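Local coordinates for protein inactive glucansucrase (Lactobacillus reuteri, PDB 5JBD) that is an inactive member of the glucansucrase group, a glycoside hydrolase family 70 protein built on a TIM-barrel-type fold, at residues Asn198-Ser210 with Asn859-Phe873. Residues are numbered along the deposited sequence; the frame is centred on the assembly and turned at random.
Sequences NNNSKDPRKGNTS and NGDYAYLNSGDNKAF
Phe-873 and Tyr-862 receive the loop 198-210 in a loop-to-loop contact of this family 70 fold. The loop follows strand 193-197 of a six-stranded antiparallel sheet; 859-873 follows strand 841-845 of the same sheet.

Packing centres on Phe-873. Its CE1 meets Pro-204 CA at 3.7 Å, and its CZ lies 3.7 Å from Gly-207 CA. Lys-202 O sits at the ring edge, near the plane. Asn-208 CB touches both Phe-873 CE2 and Ala-872 CB. Phe-873 CD2 lies 3.9 Å above one face of the Tyr-864 ring, offset toward its rim.

One backbone bond joins the segments: Tyr-862 N gives to Pro-204 O (3.0 Å, 165°). The tyrosine ring then runs beside the turn, with CE2 3.4 Å from Arg-205 O, and its OH bonds to Ile-785 N.

Asx turns shape both partners. Asn-208 ND2 also bonds to Asn-200 OD1 and Ser-201 O, tying the loop across itself.

Arg-205 and Asp-861 probably attract without a salt bridge: NE is 4.4 Å from OD1, guanidinium and carboxylate planes 82° apart. With chi4 at -76°, Asn-859 O lies over one guanidinium face, 3.1 Å from Arg-205 CZ, too poorly angled for hydrogen bonds.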
ATOM      1  N   ASN A 198     -17.042 -17.995  10.881  1.00 30.93           N
ATOM      2  CA  ASN A 198     -18.345 -18.586  10.599  1.00 32.37           C
ATOM      3  C   ASN A 198     -19.229 -18.592  11.841  1.00 32.52           C
ATOM      4  O   ASN A 198     -18.755 -18.772  12.961  1.00 32.79           O
ATOM      5  CB  ASN A 198     -18.212 -20.016  10.045  1.00 32.89           C
ATOM      6  CG  ASN A 198     -17.666 -20.053   8.628  1.00 33.32           C
ATOM      7  OD1 ASN A 198     -17.492 -19.021   7.979  1.00 32.60           O
ATOM      8  ND2 ASN A 198     -17.380 -21.256   8.140  1.00 34.82           N
ATOM      9  N   ASN A 199     -20.518 -18.372  11.621  1.00 34.69           N
ATOM     10  CA  ASN A 199     -21.485 -18.367  12.703  1.00 35.97           C
ATOM     11  C   ASN A 199     -22.891 -18.627  12.160  1.00 36.73           C
ATOM     12  O   ASN A 199     -23.591 -17.696  11.729  1.00 35.13           O
ATOM     13  CB  ASN A 199     -21.434 -17.046  13.482  1.00 35.66           C
ATOM     14  CG  ASN A 199     -22.402 -17.028  14.655  1.00 37.40           C
ATOM     15  OD1 ASN A 199     -22.974 -18.064  15.022  1.00 39.74           O
ATOM     16  ND2 ASN A 199     -22.598 -15.853  15.247  1.00 36.84           N
ATOM     17  N   ASN A 200     -23.282 -19.896  12.197  1.00 37.41           N
ATOM     18  CA  ASN A 200     -24.614 -20.316  11.819  1.00 41.86           C
ATOM     19  C   ASN A 200     -25.363 -20.867  13.043  1.00 42.01           C
ATOM     20  O   ASN A 200     -26.117 -21.826  12.931  1.00 43.36           O
ATOM     21  CB  ASN A 200     -24.532 -21.359  10.689  1.00 43.41           C
ATOM     22  CG  ASN A 200     -25.888 -21.636  10.031  1.00 46.45           C
ATOM     23  OD1 ASN A 200     -26.776 -20.773   9.981  1.00 43.90           O
ATOM     24  ND2 ASN A 200     -26.047 -22.855   9.518  1.00 48.53           N
ATOM     25  N   SER A 201     -25.170 -20.236  14.203  1.00 41.95           N
ATOM     26  CA  SER A 201     -25.762 -20.719  15.449  1.00 42.61           C
ATOM     27  C   SER A 201     -27.276 -20.446  15.512  1.00 45.24           C
ATOM     28  O   SER A 201     -27.775 -19.508  14.889  1.00 42.46           O
ATOM     29  CB  SER A 201     -25.085 -20.076  16.659  1.00 42.17           C
ATOM     30  OG  SER A 201     -25.699 -20.469  17.873  1.00 43.03           O
ATOM     31  N   LYS A 202     -27.977 -21.291  16.272  1.00 47.72           N
ATOM     32  CA  LYS A 202     -29.391 -21.093  16.619  1.00 50.20           C
ATOM     33  C   LYS A 202     -29.552 -20.540  18.051  1.00 48.72           C
ATOM     34  O   LYS A 202     -30.672 -20.306  18.493  1.00 50.25           O
ATOM     35  CB  LYS A 202     -30.192 -22.403  16.439  1.00 54.91           C
ATOM     36  CG  LYS A 202     -30.712 -22.662  14.995  1.00 59.68           C
ATOM     37  CD  LYS A 202     -30.066 -23.881  14.346  1.00 66.25           C
ATOM     38  CE  LYS A 202     -30.364 -23.985  12.851  1.00 70.27           C
ATOM     39  NZ  LYS A 202     -29.356 -23.257  12.023  1.00 71.56           N
ATOM     40  N   ASP A 203     -28.442 -20.306  18.751  1.00 46.44           N
ATOM     41  CA  ASP A 203     -28.440 -19.786  20.123  1.00 46.45           C
ATOM     42  C   ASP A 203     -28.531 -18.253  20.094  1.00 45.90           C
ATOM     43  O   ASP A 203     -27.615 -17.601  19.605  1.00 43.08           O
ATOM     44  CB  ASP A 203     -27.149 -20.218  20.837  1.00 46.88           C
ATOM     45  CG  ASP A 203     -27.113 -19.826  22.320  1.00 46.77           C
ATOM     46  OD1 ASP A 203     -27.968 -19.051  22.791  1.00 47.07           O
ATOM     47  OD2 ASP A 203     -26.191 -20.294  23.013  1.00 49.16           O
ATOM     48  N   PRO A 204     -29.620 -17.666  20.630  1.00 48.92           N
ATOM     49  CA  PRO A 204     -29.750 -16.193  20.537  1.00 48.23           C
ATOM     50  C   PRO A 204     -28.644 -15.386  21.239  1.00 47.55           C
ATOM     51  O   PRO A 204     -28.434 -14.221  20.882  1.00 42.92           O
ATOM     52  CB  PRO A 204     -31.118 -15.902  21.183  1.00 49.65           C
ATOM     53  CG  PRO A 204     -31.820 -17.216  21.301  1.00 50.94           C
ATOM     54  CD  PRO A 204     -30.765 -18.285  21.329  1.00 49.56           C
ATOM     55  N   ARG A 205     -27.957 -15.992  22.214  1.00 47.85           N
ATOM     56  CA  ARG A 205     -26.780 -15.370  22.848  1.00 50.16           C
ATOM     57  C   ARG A 205     -25.565 -15.294  21.918  1.00 46.48           C
ATOM     58  O   ARG A 205     -24.689 -14.448  22.123  1.00 41.53           O
ATOM     59  CB  ARG A 205     -26.370 -16.111  24.124  1.00 55.42           C
ATOM     60  CG  ARG A 205     -27.406 -16.102  25.231  1.00 62.68           C
ATOM     61  CD  ARG A 205     -26.927 -17.058  26.321  1.00 68.23           C
ATOM     62  NE  ARG A 205     -27.650 -16.936  27.590  1.00 77.28           N
ATOM     63  CZ  ARG A 205     -27.490 -15.960  28.487  1.00 82.53           C
ATOM     64  NH1 ARG A 205     -26.643 -14.950  28.276  1.00 84.89           N
ATOM     65  NH2 ARG A 205     -28.208 -15.981  29.611  1.00 84.06           N
ATOM     66  N   LYS A 206     -25.495 -16.195  20.934  1.00 44.85           N
ATOM     67  CA  LYS A 206     -24.403 -16.196  19.944  1.00 45.78           C
ATOM     68  C   LYS A 206     -24.743 -15.456  18.653  1.00 43.43           C
ATOM     69  O   LYS A 206     -23.849 -14.956  17.987  1.00 41.56           O
ATOM     70  CB  LYS A 206     -23.989 -17.629  19.609  1.00 48.39           C
ATOM     71  CG  LYS A 206     -23.501 -18.383  20.829  1.00 50.86           C
ATOM     72  CD  LYS A 206     -22.808 -19.670  20.456  1.00 53.18           C
ATOM     73  CE  LYS A 206     -22.314 -20.361  21.712  1.00 56.24           C
ATOM     74  NZ  LYS A 206     -21.892 -21.759  21.442  1.00 57.65           N
ATOM     75  N   GLY A 207     -26.028 -15.386  18.302  1.00 41.86           N
ATOM     76  CA  GLY A 207     -26.439 -14.793  17.041  1.00 39.47           C
ATOM     77  C   GLY A 207     -26.106 -15.681  15.854  1.00 37.71           C
ATOM     78  O   GLY A 207     -25.783 -16.853  16.005  1.00 36.68           O
ATOM     79  N   ASN A 208     -26.177 -15.097  14.667  1.00 36.92           N
ATOM     80  CA  ASN A 208     -26.053 -15.828  13.421  1.00 35.53           C
ATOM     81  C   ASN A 208     -25.749 -14.830  12.317  1.00 35.59           C
ATOM     82  O   ASN A 208     -26.526 -13.889  12.100  1.00 35.30           O
ATOM     83  CB  ASN A 208     -27.368 -16.555  13.122  1.00 37.15           C
ATOM     84  CG  ASN A 208     -27.305 -17.408  11.857  1.00 36.78           C
ATOM     85  OD1 ASN A 208     -27.063 -16.899  10.765  1.00 36.46           O
ATOM     86  ND2 ASN A 208     -27.573 -18.697  11.995  1.00 39.19           N
ATOM     87  N   THR A 209     -24.627 -15.032  11.630  1.00 34.51           N
ATOM     88  CA  THR A 209     -24.248 -14.204  10.476  1.00 34.22           C
ATOM     89  C   THR A 209     -23.910 -15.108   9.289  1.00 33.97           C
ATOM     90  O   THR A 209     -22.904 -14.892   8.609  1.00 32.93           O
ATOM     91  CB  THR A 209     -23.042 -13.298  10.817  1.00 32.23           C
ATOM     92  OG1 THR A 209     -21.963 -14.109  11.285  1.00 31.35           O
ATOM     93  CG2 THR A 209     -23.414 -12.278  11.885  1.00 33.33           C
ATOM     94  N   SER A 210     -24.764 -16.107   9.041  1.00 34.69           N
ATOM     95  CA  SER A 210     -24.424 -17.209   8.134  1.00 35.16           C
ATOM     96  C   SER A 210     -24.250 -16.786   6.672  1.00 35.01           C
ATOM     97  O   SER A 210     -23.522 -17.441   5.930  1.00 34.31           O
ATOM     98  CB  SER A 210     -25.431 -18.363   8.236  1.00 36.30           C
ATOM     99  OG  SER A 210     -26.736 -17.954   7.879  1.00 37.17           O
ATOM    100  N   ASN A 859     -30.945 -10.200  29.478  1.00 62.80           N
ATOM    101  CA  ASN A 859     -30.571 -11.627  29.588  1.00 62.49           C
ATOM    102  C   ASN A 859     -29.427 -12.107  28.670  1.00 58.44           C
ATOM    103  O   ASN A 859     -29.124 -13.296  28.646  1.00 62.18           O
ATOM    104  CB  ASN A 859     -31.811 -12.514  29.364  1.00 64.35           C
ATOM    105  CG  ASN A 859     -32.282 -12.538  27.912  1.00 64.00           C
ATOM    106  OD1 ASN A 859     -31.650 -11.978  27.013  1.00 60.35           O
ATOM    107  ND2 ASN A 859     -33.406 -13.190  27.683  1.00 65.83           N
ATOM    108  N   GLY A 860     -28.808 -11.206  27.911  1.00 54.86           N
ATOM    109  CA  GLY A 860     -27.671 -11.555  27.056  1.00 53.05           C
ATOM    110  C   GLY A 860     -28.009 -11.884  25.611  1.00 50.94           C
ATOM    111  O   GLY A 860     -27.115 -11.912  24.769  1.00 51.06           O
ATOM    112  N   ASP A 861     -29.284 -12.122  25.301  1.00 49.50           N
ATOM    113  CA  ASP A 861     -29.692 -12.429  23.927  1.00 48.44           C
ATOM    114  C   ASP A 861     -29.506 -11.217  23.022  1.00 47.63           C
ATOM    115  O   ASP A 861     -29.804 -10.092  23.431  1.00 47.16           O
ATOM    116  CB  ASP A 861     -31.171 -12.824  23.866  1.00 49.88           C
ATOM    117  CG  ASP A 861     -31.473 -14.153  24.537  1.00 50.43           C
ATOM    118  OD1 ASP A 861     -30.540 -14.880  24.927  1.00 52.80           O
ATOM    119  OD2 ASP A 861     -32.676 -14.469  24.657  1.00 51.38           O
ATOM    120  N   TYR A 862     -29.030 -11.447  21.799  1.00 44.04           N
ATOM    121  CA  TYR A 862     -29.011 -10.394  20.785  1.00 41.64           C
ATOM    122  C   TYR A 862     -30.436  -9.974  20.430  1.00 40.87           C
ATOM    123  O   TYR A 862     -31.309 -10.827  20.232  1.00 40.58           O
ATOM    124  CB  TYR A 862     -28.293 -10.856  19.516  1.00 40.78           C
ATOM    125  CG  TYR A 862     -26.784 -10.797  19.614  1.00 40.10           C
ATOM    126  CD1 TYR A 862     -26.108  -9.576  19.534  1.00 39.40           C
ATOM    127  CD2 TYR A 862     -26.027 -11.954  19.791  1.00 39.05           C
ATOM    128  CE1 TYR A 862     -24.715  -9.517  19.627  1.00 38.41           C
ATOM    129  CE2 TYR A 862     -24.634 -11.899  19.894  1.00 39.37           C
ATOM    130  CZ  TYR A 862     -23.985 -10.685  19.810  1.00 38.20           C
ATOM    131  OH  TYR A 862     -22.610 -10.631  19.900  1.00 38.34           O
ATOM    132  N   ALA A 863     -30.670  -8.665  20.374  1.00 38.81           N
ATOM    133  CA  ALA A 863     -31.912  -8.138  19.833  1.00 39.35           C
ATOM    134  C   ALA A 863     -31.949  -8.489  18.349  1.00 39.07           C
ATOM    135  O   ALA A 863     -30.899  -8.592  17.698  1.00 39.35           O
ATOM    136  CB  ALA A 863     -31.999  -6.631  20.027  1.00 39.99           C
ATOM    137  N   TYR A 864     -33.146  -8.714  17.822  1.00 38.79           N
ATOM    138  CA  TYR A 864     -33.271  -9.107  16.415  1.00 38.75           C
ATOM    139  C   TYR A 864     -34.604  -8.681  15.862  1.00 39.24           C
ATOM    140  O   TYR A 864     -35.620  -8.776  16.549  1.00 39.86           O
ATOM    141  CB  TYR A 864     -33.082 -10.620  16.252  1.00 38.45           C
ATOM    142  CG  TYR A 864     -32.838 -11.070  14.828  1.00 37.68           C
ATOM    143  CD1 TYR A 864     -31.556 -11.052  14.273  1.00 37.02           C
ATOM    144  CD2 TYR A 864     -33.885 -11.520  14.034  1.00 38.57           C
ATOM    145  CE1 TYR A 864     -31.330 -11.465  12.966  1.00 36.50           C
ATOM    146  CE2 TYR A 864     -33.673 -11.935  12.729  1.00 38.01           C
ATOM    147  CZ  TYR A 864     -32.395 -11.917  12.198  1.00 37.47           C
ATOM    148  OH  TYR A 864     -32.202 -12.337  10.893  1.00 37.02           O
ATOM    149  N   LEU A 865     -34.582  -8.206  14.620  1.00 39.59           N
ATOM    150  CA  LEU A 865     -35.781  -7.797  13.922  1.00 39.69           C
ATOM    151  C   LEU A 865     -35.973  -8.727  12.735  1.00 40.12           C
ATOM    152  O   LEU A 865     -35.239  -8.661  11.751  1.00 39.57           O
ATOM    153  CB  LEU A 865     -35.654  -6.349  13.468  1.00 38.97           C
ATOM    154  CG  LEU A 865     -36.888  -5.768  12.792  1.00 39.56           C
ATOM    155  CD1 LEU A 865     -38.086  -5.782  13.744  1.00 39.94           C
ATOM    156  CD2 LEU A 865     -36.583  -4.361  12.306  1.00 39.15           C
ATOM    157  N   ASN A 866     -36.951  -9.619  12.860  1.00 43.09           N
ATOM    158  CA  ASN A 866     -37.334 -10.517  11.782  1.00 44.62           C
ATOM    159  C   ASN A 866     -38.220  -9.736  10.831  1.00 48.71           C
ATOM    160  O   ASN A 866     -39.370  -9.439  11.155  1.00 51.41           O
ATOM    161  CB  ASN A 866     -38.072 -11.736  12.346  1.00 46.63           C
ATOM    162  CG  ASN A 866     -38.381 -12.787  11.288  1.00 47.14           C
ATOM    163  OD1 ASN A 866     -38.963 -12.493  10.244  1.00 46.32           O
ATOM    164  ND2 ASN A 866     -38.009 -14.028  11.567  1.00 48.75           N
ATOM    165  N   SER A 867     -37.673  -9.369   9.682  1.00 50.50           N
ATOM    166  CA  SER A 867     -38.436  -8.701   8.630  1.00 54.35           C
ATOM    167  C   SER A 867     -37.646  -8.805   7.336  1.00 55.78           C
ATOM    168  O   SER A 867     -36.417  -8.909   7.364  1.00 56.55           O
ATOM    169  CB  SER A 867     -38.729  -7.222   8.984  1.00 58.28           C
ATOM    170  OG  SER A 867     -37.580  -6.403   8.854  1.00 56.51           O
ATOM    171  N   GLY A 868     -38.339  -8.779   6.204  1.00 58.88           N
ATOM    172  CA  GLY A 868     -37.689  -8.960   4.901  1.00 60.57           C
ATOM    173  C   GLY A 868     -36.896 -10.259   4.834  1.00 61.06           C
ATOM    174  O   GLY A 868     -37.408 -11.312   5.217  1.00 61.73           O
ATOM    175  N   ASP A 869     -35.636 -10.161   4.406  1.00 61.06           N
ATOM    176  CA  ASP A 869     -34.727 -11.314   4.275  1.00 59.82           C
ATOM    177  C   ASP A 869     -34.050 -11.767   5.579  1.00 56.34           C
ATOM    178  O   ASP A 869     -33.274 -12.721   5.568  1.00 55.48           O
ATOM    179  CB  ASP A 869     -33.611 -10.992   3.273  1.00 63.40           C
ATOM    180  CG  ASP A 869     -34.131 -10.651   1.890  1.00 66.73           C
ATOM    181  OD1 ASP A 869     -35.220 -11.126   1.511  1.00 67.86           O
ATOM    182  OD2 ASP A 869     -33.426  -9.909   1.173  1.00 70.32           O
ATOM    183  N   ASN A 870     -34.323 -11.093   6.695  1.00 52.45           N
ATOM    184  CA  ASN A 870     -33.661 -11.405   7.962  1.00 48.93           C
ATOM    185  C   ASN A 870     -34.572 -12.329   8.779  1.00 48.30           C
ATOM    186  O   ASN A 870     -35.550 -11.882   9.383  1.00 44.16           O
ATOM    187  CB  ASN A 870     -33.336 -10.101   8.710  1.00 48.37           C
ATOM    188  CG  ASN A 870     -32.468  -9.156   7.891  1.00 45.32           C
ATOM    189  OD1 ASN A 870     -32.635  -7.955   7.973  1.00 46.96           O
ATOM    190  ND2 ASN A 870     -31.561  -9.693   7.086  1.00 44.45           N
ATOM    191  N   LYS A 871     -34.238 -13.619   8.789  1.00 46.27           N
ATOM    192  CA  LYS A 871     -35.090 -14.660   9.360  1.00 48.57           C
ATOM    193  C   LYS A 871     -34.364 -15.593  10.339  1.00 45.46           C
ATOM    194  O   LYS A 871     -34.855 -16.676  10.643  1.00 43.20           O
ATOM    195  CB  LYS A 871     -35.706 -15.487   8.219  1.00 53.76           C
ATOM    196  CG  LYS A 871     -36.518 -14.691   7.201  1.00 60.05           C
ATOM    197  CD  LYS A 871     -37.205 -15.621   6.205  1.00 65.99           C
ATOM    198  CE  LYS A 871     -37.973 -14.866   5.123  1.00 69.43           C
ATOM    199  NZ  LYS A 871     -39.272 -14.311   5.605  1.00 69.66           N
ATOM    200  N   ALA A 872     -33.215 -15.172  10.852  1.00 42.94           N
ATOM    201  CA  ALA A 872     -32.405 -16.041  11.716  1.00 43.25           C
ATOM    202  C   ALA A 872     -33.062 -16.357  13.061  1.00 42.55           C
ATOM    203  O   ALA A 872     -32.851 -17.428  13.611  1.00 42.16           O
ATOM    204  CB  ALA A 872     -31.028 -15.432  11.935  1.00 43.21           C
ATOM    205  N   PHE A 873     -33.839 -15.410  13.582  1.00 43.00           N
ATOM    206  CA  PHE A 873     -34.549 -15.541  14.860  1.00 44.60           C
ATOM    207  C   PHE A 873     -35.913 -14.885  14.747  1.00 44.87           C
ATOM    208  O   PHE A 873     -36.135 -14.068  13.855  1.00 42.82           O
ATOM    209  CB  PHE A 873     -33.773 -14.842  15.988  1.00 44.45           C
ATOM    210  CG  PHE A 873     -32.378 -15.365  16.178  1.00 44.70           C
ATOM    211  CD1 PHE A 873     -32.142 -16.485  16.979  1.00 44.33           C
ATOM    212  CD2 PHE A 873     -31.296 -14.750  15.546  1.00 43.91           C
ATOM    213  CE1 PHE A 873     -30.855 -16.983  17.144  1.00 45.28           C
ATOM    214  CE2 PHE A 873     -30.006 -15.243  15.714  1.00 43.89           C
ATOM    215  CZ  PHE A 873     -29.785 -16.360  16.513  1.00 43.15           C
TER